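Long-range contacts in complement factor MASP-3 (Homo sapiens, PDB 3DEM), which acts as a serine protease of complement in innate immunity, its CUB1-EGF-CUB2 region carrying interaction sites for mannan-binding lectin and ficolins: residues Y146-R150 with N159-R163; Y21-S25 with F99-N105; G202-L207 with L273-A278. One frame throughout, in Å; residues are numbered along the deposited sequence.

Contact 1 of 3, residues Y146-R150 with N159-R163; sequences YCSCR and NRTCR. With NAG (2-acetamido-2-deoxy-beta-D-glucopyranose), chain C.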
loop_
_atom_site.group_PDB
_atom_site.type_symbol
_atom_site.label_atom_id
_atom_site.label_comp_id
_atom_site.label_asym_id
_atom_site.label_seq_id
_atom_site.Cartn_x
_atom_site.Cartn_y
_atom_site.Cartn_z
ATOM N N TYR A 146 -4.489 7.476 -12.249
ATOM C CA TYR A 146 -4.757 7.987 -13.592
ATOM C C TYR A 146 -5.780 7.114 -14.306
ATOM O O TYR A 146 -6.057 5.995 -13.875
ATOM C CB TYR A 146 -3.470 8.109 -14.419
ATOM C CG TYR A 146 -2.794 6.793 -14.739
ATOM C CD1 TYR A 146 -3.102 6.094 -15.905
ATOM C CD2 TYR A 146 -1.836 6.258 -13.886
ATOM C CE1 TYR A 146 -2.483 4.892 -16.205
ATOM C CE2 TYR A 146 -1.211 5.054 -14.170
ATOM C CZ TYR A 146 -1.537 4.375 -15.333
ATOM O OH TYR A 146 -0.907 3.182 -15.617
ATOM N N CYS A 147 -6.339 7.638 -15.393
ATOM C CA CYS A 147 -7.316 6.918 -16.198
ATOM C C CYS A 147 -6.695 6.463 -17.515
ATOM O O CYS A 147 -5.729 7.055 -17.996
ATOM C CB CYS A 147 -8.528 7.806 -16.501
ATOM S SG CYS A 147 -9.302 8.625 -15.077
ATOM N N SER A 148 -7.254 5.406 -18.091
ATOM C CA SER A 148 -6.901 4.989 -19.444
ATOM C C SER A 148 -8.157 4.467 -20.142
ATOM O O SER A 148 -9.219 4.361 -19.522
ATOM C CB SER A 148 -5.787 3.934 -19.436
ATOM O OG SER A 148 -6.307 2.637 -19.203
ATOM N N CYS A 149 -8.041 4.139 -21.423
ATOM C CA CYS A 149 -9.218 3.786 -22.211
ATOM C C CYS A 149 -9.144 2.406 -22.840
ATOM O O CYS A 149 -8.064 1.840 -23.000
ATOM C CB CYS A 149 -9.461 4.839 -23.288
ATOM S SG CYS A 149 -9.748 6.466 -22.583
ATOM N N ARG A 150 -10.306 1.869 -23.196
ATOM C CA ARG A 150 -10.364 0.623 -23.942
ATOM C C ARG A 150 -9.715 0.773 -25.308
ATOM O O ARG A 150 -9.669 1.870 -25.882
ATOM C CB ARG A 150 -11.807 0.177 -24.159
ATOM C CG ARG A 150 -12.586 -0.171 -22.908
ATOM C CD ARG A 150 -13.946 -0.741 -23.295
ATOM N NE ARG A 150 -15.001 -0.266 -22.404
ATOM C CZ ARG A 150 -16.137 0.300 -22.810
ATOM N NH1 ARG A 150 -16.394 0.454 -24.108
ATOM N NH2 ARG A 150 -17.029 0.698 -21.910
ATOM N N ASN A 159 -8.442 14.123 -19.316
ATOM C CA ASN A 159 -7.675 13.035 -18.713
ATOM C C ASN A 159 -8.563 11.968 -18.096
ATOM O O ASN A 159 -8.126 11.198 -17.252
ATOM C CB ASN A 159 -6.706 13.572 -17.657
ATOM C CG ASN A 159 -5.594 14.403 -18.260
ATOM O OD1 ASN A 159 -5.088 14.096 -19.339
ATOM N ND2 ASN A 159 -5.208 15.463 -17.564
ATOM N N ARG A 160 -9.811 11.909 -18.538
ATOM C CA ARG A 160 -10.803 11.124 -17.829
ATOM C C ARG A 160 -11.738 10.362 -18.764
ATOM O O ARG A 160 -11.916 9.154 -18.620
ATOM C CB ARG A 160 -11.598 12.052 -16.912
ATOM C CG ARG A 160 -12.538 11.357 -15.975
ATOM C CD ARG A 160 -13.103 12.340 -14.962
ATOM N NE ARG A 160 -13.743 13.490 -15.593
ATOM C CZ ARG A 160 -14.992 13.490 -16.049
ATOM N NH1 ARG A 160 -15.729 12.392 -15.948
ATOM N NH2 ARG A 160 -15.508 14.585 -16.609
ATOM N N THR A 161 -12.340 11.065 -19.718
ATOM C CA THR A 161 -13.272 10.422 -20.636
ATOM C C THR A 161 -12.591 9.883 -21.892
ATOM O O THR A 161 -11.485 10.298 -22.247
ATOM C CB THR A 161 -14.462 11.341 -20.998
ATOM O OG1 THR A 161 -13.983 12.539 -21.611
ATOM C CG2 THR A 161 -15.249 11.696 -19.754
ATOM N N CYS A 162 -13.268 8.950 -22.553
ATOM C CA CYS A 162 -12.686 8.217 -23.663
ATOM C C CYS A 162 -13.456 8.444 -24.966
ATOM O O CYS A 162 -14.566 7.934 -25.136
ATOM C CB CYS A 162 -12.652 6.731 -23.316
ATOM S SG CYS A 162 -11.652 6.343 -21.853
ATOM N N ARG A 163 -12.861 9.208 -25.877
ATOM C CA ARG A 163 -13.489 9.532 -27.156
ATOM C C ARG A 163 -12.993 8.599 -28.253
ATOM O O ARG A 163 -12.141 7.754 -28.009
ATOM C CB ARG A 163 -13.208 10.992 -27.540
ATOM C CG ARG A 163 -11.751 11.296 -27.869
ATOM C CD ARG A 163 -11.608 12.668 -28.521
ATOM N NE ARG A 163 -10.263 12.888 -29.049
ATOM C CZ ARG A 163 -9.857 12.495 -30.254
ATOM N NH1 ARG A 163 -10.696 11.858 -31.065
ATOM N NH2 ARG A 163 -8.611 12.740 -30.651
HETATM C C1 NAG C . -4.022 16.039 -18.154
HETATM C C2 NAG C . -4.317 17.155 -17.144
HETATM C C3 NAG C . -3.104 18.069 -17.026
HETATM C C4 NAG C . -1.984 17.182 -16.500
HETATM C C5 NAG C . -1.700 16.166 -17.609
HETATM C C6 NAG C . -0.466 15.304 -17.338
HETATM C C7 NAG C . -6.377 18.320 -16.598
HETATM C C8 NAG C . -7.544 19.112 -17.117
HETATM N N2 NAG C . -5.511 17.891 -17.516
HETATM O O3 NAG C . -3.340 19.175 -16.176
HETATM O O4 NAG C . -0.850 17.948 -16.137
HETATM O O5 NAG C . -2.839 15.330 -17.798
HETATM O O6 NAG C . -0.402 14.314 -18.352
HETATM O O7 NAG C . -6.246 18.094 -15.391
HETATM O O HOH W 1 -5.842 10.404 -16.116
HETATM O O HOH W 2 -11.184 6.418 -18.307
#
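Small disulfide-rich domains often rely on cystine links where regular structure is short, and these two segments are an example, with water bridging the rest. Their touching parts, 147-149 and 159-162, run 25° apart, yet no direct hydrogen bond joins them. At Y146 the chain is still in its strand, and the ring leads away from N159-R163 to stack on H139 and to meet F9 of the second subunit. C147 is the first residue to touch the partner: its CB lies 3.5 Å from N159 O, while its SG, bonded to C134, sits 4.0 Å from R160 CA. The two backbones stand too far apart here to pair directly, so water 1 bridges them, accepting from C147 N (2.9 Å) and donating to N159 O (2.7 Å). N159 carries an N-linked glycan, its ND2 bonded to NAG C1 at 1.4 Å. S148 points its CA-to-CB bond away from the partner, and its OG is hydrogen-bonded to H139, but its carbonyl takes part in a second bridge, in which water 2 donates to S148 O (3.1 Å) and to R160 O (2.8 Å). C149 then supplies the covalent link. Its SG is 2.0 Å from C162 SG, with chi3 at -85°, close to the unstrained value, and both cysteines point toward each other with m rotamers. Beyond it, R150 reaches H136 through its backbone N. Together with C124-C138 and C134-C147, the C149-C162 bond completes the 1-3, 2-4, 5-6 disulfide pattern characteristic of the EGF fold, here in its calcium-binding form.

Contact 2 of 3, residues Y21-S25 with F99-N105; sequences YPSDS and FRSDFSN. With CA (calcium ion), chain E.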
loop_
_atom_site.group_PDB
_atom_site.type_symbol
_atom_site.label_atom_id
_atom_site.label_comp_id
_atom_site.label_asym_id
_atom_site.label_seq_id
_atom_site.Cartn_x
_atom_site.Cartn_y
_atom_site.Cartn_z
ATOM N N TYR A 21 3.416 9.776 33.460
ATOM C CA TYR A 21 3.365 11.125 32.915
ATOM C C TYR A 21 3.114 12.174 33.994
ATOM O O TYR A 21 2.500 11.884 35.022
ATOM C CB TYR A 21 2.333 11.238 31.785
ATOM C CG TYR A 21 0.920 10.816 32.137
ATOM C CD1 TYR A 21 0.077 11.658 32.859
ATOM C CD2 TYR A 21 0.415 9.592 31.711
ATOM C CE1 TYR A 21 -1.221 11.276 33.166
ATOM C CE2 TYR A 21 -0.881 9.206 32.010
ATOM C CZ TYR A 21 -1.692 10.052 32.738
ATOM O OH TYR A 21 -2.980 9.675 33.038
ATOM N N PRO A 22 3.607 13.402 33.764
ATOM C CA PRO A 22 3.413 14.485 34.721
ATOM C C PRO A 22 1.983 15.013 34.677
ATOM O O PRO A 22 1.266 14.793 33.699
ATOM C CB PRO A 22 4.398 15.554 34.242
ATOM C CG PRO A 22 4.526 15.310 32.771
ATOM C CD PRO A 22 4.375 13.827 32.579
ATOM N N SER A 23 1.566 15.688 35.741
ATOM C CA SER A 23 0.237 16.277 35.786
ATOM C C SER A 23 0.246 17.631 35.082
ATOM O O SER A 23 1.308 18.184 34.801
ATOM C CB SER A 23 -0.243 16.420 37.234
ATOM O OG SER A 23 0.597 17.291 37.961
ATOM N N ASP A 24 -0.947 18.148 34.798
ATOM C CA ASP A 24 -1.115 19.440 34.134
ATOM C C ASP A 24 -0.235 19.578 32.901
ATOM O O ASP A 24 0.474 20.572 32.735
ATOM C CB ASP A 24 -0.848 20.599 35.096
ATOM C CG ASP A 24 -1.075 21.957 34.449
ATOM O OD1 ASP A 24 -1.996 22.074 33.607
ATOM O OD2 ASP A 24 -0.330 22.906 34.778
ATOM N N SER A 25 -0.272 18.576 32.034
ATOM C CA SER A 25 0.492 18.648 30.807
ATOM C C SER A 25 -0.443 18.518 29.616
ATOM O O SER A 25 -1.463 17.834 29.685
ATOM C CB SER A 25 1.583 17.575 30.768
ATOM O OG SER A 25 1.026 16.281 30.608
ATOM N N PHE A 99 -2.503 14.871 23.812
ATOM C CA PHE A 99 -2.503 14.198 25.101
ATOM C C PHE A 99 -2.692 15.237 26.195
ATOM O O PHE A 99 -1.935 16.202 26.278
ATOM C CB PHE A 99 -1.199 13.430 25.328
ATOM C CG PHE A 99 -0.995 12.996 26.758
ATOM C CD1 PHE A 99 -1.686 11.910 27.276
ATOM C CD2 PHE A 99 -0.112 13.676 27.584
ATOM C CE1 PHE A 99 -1.504 11.513 28.592
ATOM C CE2 PHE A 99 0.077 13.283 28.904
ATOM C CZ PHE A 99 -0.619 12.200 29.404
ATOM N N ARG A 100 -3.713 15.053 27.023
ATOM C CA ARG A 100 -3.942 15.960 28.133
ATOM C C ARG A 100 -3.950 15.221 29.456
ATOM O O ARG A 100 -4.537 14.148 29.582
ATOM C CB ARG A 100 -5.260 16.717 27.976
ATOM C CG ARG A 100 -5.441 17.804 29.030
ATOM C CD ARG A 100 -6.715 17.599 29.828
ATOM N NE ARG A 100 -6.843 18.561 30.916
ATOM C CZ ARG A 100 -7.864 18.587 31.766
ATOM N NH1 ARG A 100 -8.842 17.700 31.655
ATOM N NH2 ARG A 100 -7.905 19.497 32.730
ATOM N N SER A 101 -3.304 15.825 30.444
ATOM C CA SER A 101 -3.251 15.301 31.790
ATOM C C SER A 101 -3.738 16.416 32.709
ATOM O O SER A 101 -3.200 17.522 32.680
ATOM C CB SER A 101 -1.807 14.918 32.122
ATOM O OG SER A 101 -1.691 14.377 33.422
ATOM N N ASP A 102 -4.776 16.164 33.497
ATOM C CA ASP A 102 -5.274 17.219 34.382
ATOM C C ASP A 102 -4.387 17.394 35.615
ATOM O O ASP A 102 -3.251 16.918 35.643
ATOM C CB ASP A 102 -6.755 17.019 34.747
ATOM C CG ASP A 102 -7.020 15.718 35.480
ATOM O OD1 ASP A 102 -6.077 14.927 35.685
ATOM O OD2 ASP A 102 -8.191 15.488 35.855
ATOM N N PHE A 103 -4.904 18.082 36.626
ATOM C CA PHE A 103 -4.120 18.404 37.817
ATOM C C PHE A 103 -4.020 17.225 38.779
ATOM O O PHE A 103 -3.172 17.210 39.666
ATOM C CB PHE A 103 -4.722 19.617 38.542
ATOM C CG PHE A 103 -4.673 20.893 37.744
ATOM C CD1 PHE A 103 -5.623 21.154 36.762
ATOM C CD2 PHE A 103 -3.679 21.835 37.978
ATOM C CE1 PHE A 103 -5.579 22.330 36.026
ATOM C CE2 PHE A 103 -3.628 23.015 37.245
ATOM C CZ PHE A 103 -4.579 23.262 36.269
ATOM N N SER A 104 -4.890 16.239 38.598
ATOM C CA SER A 104 -4.999 15.140 39.548
ATOM C C SER A 104 -4.366 13.847 39.040
ATOM O O SER A 104 -5.032 13.040 38.388
ATOM C CB SER A 104 -6.470 14.892 39.896
ATOM O OG SER A 104 -6.593 13.947 40.945
ATOM N N ASN A 105 -3.085 13.650 39.348
ATOM C CA ASN A 105 -2.410 12.393 39.024
ATOM C C ASN A 105 -1.990 11.612 40.276
ATOM O O ASN A 105 -0.815 11.263 40.437
ATOM C CB ASN A 105 -1.208 12.630 38.103
ATOM C CG ASN A 105 -0.971 11.474 37.137
ATOM O OD1 ASN A 105 -1.851 10.638 36.923
ATOM N ND2 ASN A 105 0.214 11.431 36.542
HETATM CA CA CA E . -5.189 12.911 35.849
HETATM O O HOH W 3 -3.106 14.423 35.539
HETATM O O HOH W 4 -4.124 11.135 36.762
#
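The backbones of 21-25 and 99-105 approach each other antiparallel, and S101 N donates to S25 O at 2.8 Å, with R100 CA adding a CA-H...O contact of 3.5 Å to the same S25 O. The return bond, S25 N to S101 O, is long and weak at 3.2 Å. Just before it, D24 has a left-handed backbone (phi 48°, psi 49°), D24 and S25 both face S101, and the geometry fits a G1 beta bulge. D24 N instead donates to D102 O, 2.7 Å away and almost straight at 172°. From there the second segment swings out to a calcium ion, which D102 OD1 binds at 2.2 Å and S104 O at 2.5 Å. This is the calcium site of the first CUB domain, completed by E49, D57 and waters 3 and 4. Water 3, 2.6 Å from the ion CA, donates to D102 O (2.5 Å) and is hydrogen-bonded to S101 OG (2.5 Å), an oxygen that also lies 3.0 Å from P22 O. Among the side chains, F99 directs its ring edge at the face of Y21 in a T-shaped pair, centroids 4.9 Å apart and planes at 76°, with Y21 CG 3.4 Å from F99 CZ. The hydroxyl of Y21 is hydrogen-bonded to the calcium ligand D57, so this aromatic pair is coupled to the metal site. S23 CB packs 3.4 Å from D102 O, and at the surface the face of the F103 ring lies against D24, whose OD1 is 3.9 Å from F103 CZ.

Contact 3 of 3, residues G202-L207 with L273-A278; sequences GFMVNL and LSYRAA
The second CUB domain is a beta sandwich, and this extended antiparallel pair lies inside one of its sheets, 273-277 against 205-207 with axes 4.6 Å apart at 157°. L273 (p,p) sets CD1 4.1 Å from CD2 of L207 (m,t). S274 points away, its OG accepting from R276 NH1 (2.8 Å). Y275 and L207 form a non-hydrogen-bonded pair; Y275 CB lies 3.7 Å from L207 CD2 and 4.0 Å from V205 CG1, while chi1 p leads the hydroxyl to Q173. R276 and N206 are the hydrogen-bonded pair: R276 N to N206 O 3.0 Å, N206 N to R276 O 2.8 Å. A277 faces V205 in a non-hydrogen-bonded pair, CA-CA 4.4 Å, and its CB meets F203 CB at 4.0 Å. A278, the last residue of this fragment, continues the pairing: A278 N donates to M204 O (2.7 Å) and M204 N to A278 O (2.9 Å). Water 5 donates to N206 O (3.1 Å) and S274 O (2.9 Å), accepting from R276 NH1 (2.6 Å).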
loop_
_atom_site.group_PDB
_atom_site.type_symbol
_atom_site.label_atom_id
_atom_site.label_comp_id
_atom_site.label_asym_id
_atom_site.label_seq_id
_atom_site.Cartn_x
_atom_site.Cartn_y
_atom_site.Cartn_z
ATOM N N GLY A 202 -26.955 15.596 -59.427
ATOM C CA GLY A 202 -28.286 15.229 -59.892
ATOM C C GLY A 202 -28.988 14.188 -59.042
ATOM O O GLY A 202 -30.171 13.911 -59.244
ATOM N N PHE A 203 -28.259 13.598 -58.099
ATOM C CA PHE A 203 -28.865 12.695 -57.123
ATOM C C PHE A 203 -29.319 13.494 -55.920
ATOM O O PHE A 203 -28.681 14.470 -55.544
ATOM C CB PHE A 203 -27.882 11.610 -56.684
ATOM C CG PHE A 203 -27.680 10.529 -57.703
ATOM C CD1 PHE A 203 -28.722 9.694 -58.058
ATOM C CD2 PHE A 203 -26.447 10.342 -58.302
ATOM C CE1 PHE A 203 -28.542 8.700 -59.000
ATOM C CE2 PHE A 203 -26.259 9.345 -59.247
ATOM C CZ PHE A 203 -27.308 8.524 -59.595
ATOM N N MET A 204 -30.428 13.085 -55.321
ATOM C CA MET A 204 -30.960 13.769 -54.153
ATOM C C MET A 204 -31.084 12.790 -52.999
ATOM O O MET A 204 -31.704 11.735 -53.131
ATOM C CB MET A 204 -32.308 14.413 -54.480
ATOM C CG MET A 204 -32.195 15.647 -55.378
ATOM S SD MET A 204 -33.797 16.232 -55.957
ATOM C CE MET A 204 -34.877 15.500 -54.722
ATOM N N VAL A 205 -30.489 13.144 -51.866
ATOM C CA VAL A 205 -30.380 12.223 -50.749
ATOM C C VAL A 205 -31.586 12.289 -49.829
ATOM O O VAL A 205 -31.938 13.353 -49.325
ATOM C CB VAL A 205 -29.110 12.496 -49.920
ATOM C CG1 VAL A 205 -29.011 11.515 -48.748
ATOM C CG2 VAL A 205 -27.879 12.415 -50.803
ATOM N N ASN A 206 -32.218 11.140 -49.613
ATOM C CA ASN A 206 -33.265 11.030 -48.612
ATOM C C ASN A 206 -32.714 10.334 -47.366
ATOM O O ASN A 206 -31.981 9.350 -47.462
ATOM C CB ASN A 206 -34.495 10.313 -49.178
ATOM C CG ASN A 206 -35.081 11.024 -50.411
ATOM O OD1 ASN A 206 -34.834 12.218 -50.646
ATOM N ND2 ASN A 206 -35.860 10.287 -51.202
ATOM N N LEU A 207 -33.051 10.867 -46.199
ATOM C CA LEU A 207 -32.558 10.319 -44.941
ATOM C C LEU A 207 -33.716 9.767 -44.142
ATOM O O LEU A 207 -34.801 10.342 -44.120
ATOM C CB LEU A 207 -31.850 11.388 -44.112
ATOM C CG LEU A 207 -30.645 12.103 -44.724
ATOM C CD1 LEU A 207 -30.215 13.259 -43.833
ATOM C CD2 LEU A 207 -29.491 11.135 -44.946
ATOM N N LEU A 273 -29.348 5.599 -39.150
ATOM C CA LEU A 273 -30.145 6.052 -40.269
ATOM C C LEU A 273 -29.752 5.298 -41.524
ATOM O O LEU A 273 -28.646 4.749 -41.624
ATOM C CB LEU A 273 -30.022 7.571 -40.467
ATOM C CG LEU A 273 -28.702 8.195 -40.926
ATOM C CD1 LEU A 273 -28.523 8.047 -42.445
ATOM C CD2 LEU A 273 -28.655 9.656 -40.518
ATOM N N SER A 274 -30.674 5.250 -42.472
ATOM C CA SER A 274 -30.350 4.780 -43.798
ATOM C C SER A 274 -30.596 5.929 -44.760
ATOM O O SER A 274 -31.478 6.757 -44.537
ATOM C CB SER A 274 -31.203 3.567 -44.176
ATOM O OG SER A 274 -32.576 3.910 -44.219
ATOM N N TYR A 275 -29.808 5.987 -45.823
ATOM C CA TYR A 275 -30.007 7.004 -46.837
ATOM C C TYR A 275 -30.174 6.361 -48.193
ATOM O O TYR A 275 -29.708 5.249 -48.418
ATOM C CB TYR A 275 -28.833 7.989 -46.869
ATOM C CG TYR A 275 -27.585 7.448 -47.529
ATOM C CD1 TYR A 275 -27.447 7.452 -48.918
ATOM C CD2 TYR A 275 -26.543 6.936 -46.772
ATOM C CE1 TYR A 275 -26.307 6.955 -49.532
ATOM C CE2 TYR A 275 -25.400 6.439 -47.373
ATOM C CZ TYR A 275 -25.289 6.450 -48.752
ATOM O OH TYR A 275 -24.159 5.959 -49.357
ATOM N N ARG A 276 -30.828 7.085 -49.090
ATOM C CA ARG A 276 -31.078 6.630 -50.444
ATOM C C ARG A 276 -31.000 7.827 -51.374
ATOM O O ARG A 276 -31.612 8.860 -51.121
ATOM C CB ARG A 276 -32.462 5.986 -50.545
ATOM C CG ARG A 276 -32.556 4.661 -49.827
ATOM C CD ARG A 276 -33.991 4.201 -49.626
ATOM N NE ARG A 276 -34.017 2.958 -48.858
ATOM C CZ ARG A 276 -33.780 2.886 -47.552
ATOM N NH1 ARG A 276 -33.510 3.985 -46.862
ATOM N NH2 ARG A 276 -33.813 1.712 -46.935
ATOM N N ALA A 277 -30.232 7.687 -52.443
ATOM C CA ALA A 277 -30.120 8.739 -53.439
ATOM C C ALA A 277 -31.169 8.541 -54.516
ATOM O O ALA A 277 -31.099 7.583 -55.280
ATOM C CB ALA A 277 -28.735 8.743 -54.054
ATOM N N ALA A 278 -32.143 9.444 -54.563
ATOM C CA ALA A 278 -33.175 9.417 -55.601
ATOM C C ALA A 278 -32.651 10.055 -56.888
ATOM O O ALA A 278 -31.895 11.041 -56.857
ATOM C CB ALA A 278 -34.437 10.134 -55.122
ATOM O OXT ALA A 278 -32.981 9.593 -57.987
HETATM O O HOH W 5 -33.349 6.612 -46.735
#

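Overall arrangement
Followed from the N terminus, the three contacts lie in series, with neither nesting nor crossing, so each contact closes a separate part of the chain. Contact 2 comes first, spanning 73 residues to join the loop before strand 25-32 to the end of strand 94-101 in the first CUB domain. Contact 1 then closes a loop of only eight residues in the EGF domain. Contact 3 bridges 65 residues, pairing strand 205-209 with the last strand of the second CUB domain. Contacts 2 and 3, with centres 89 Å apart, lie on opposite sides of the chain's centre, whereas the centre of contact 1 is about 12 Å from the chain's centre, as befits an elongated modular chain.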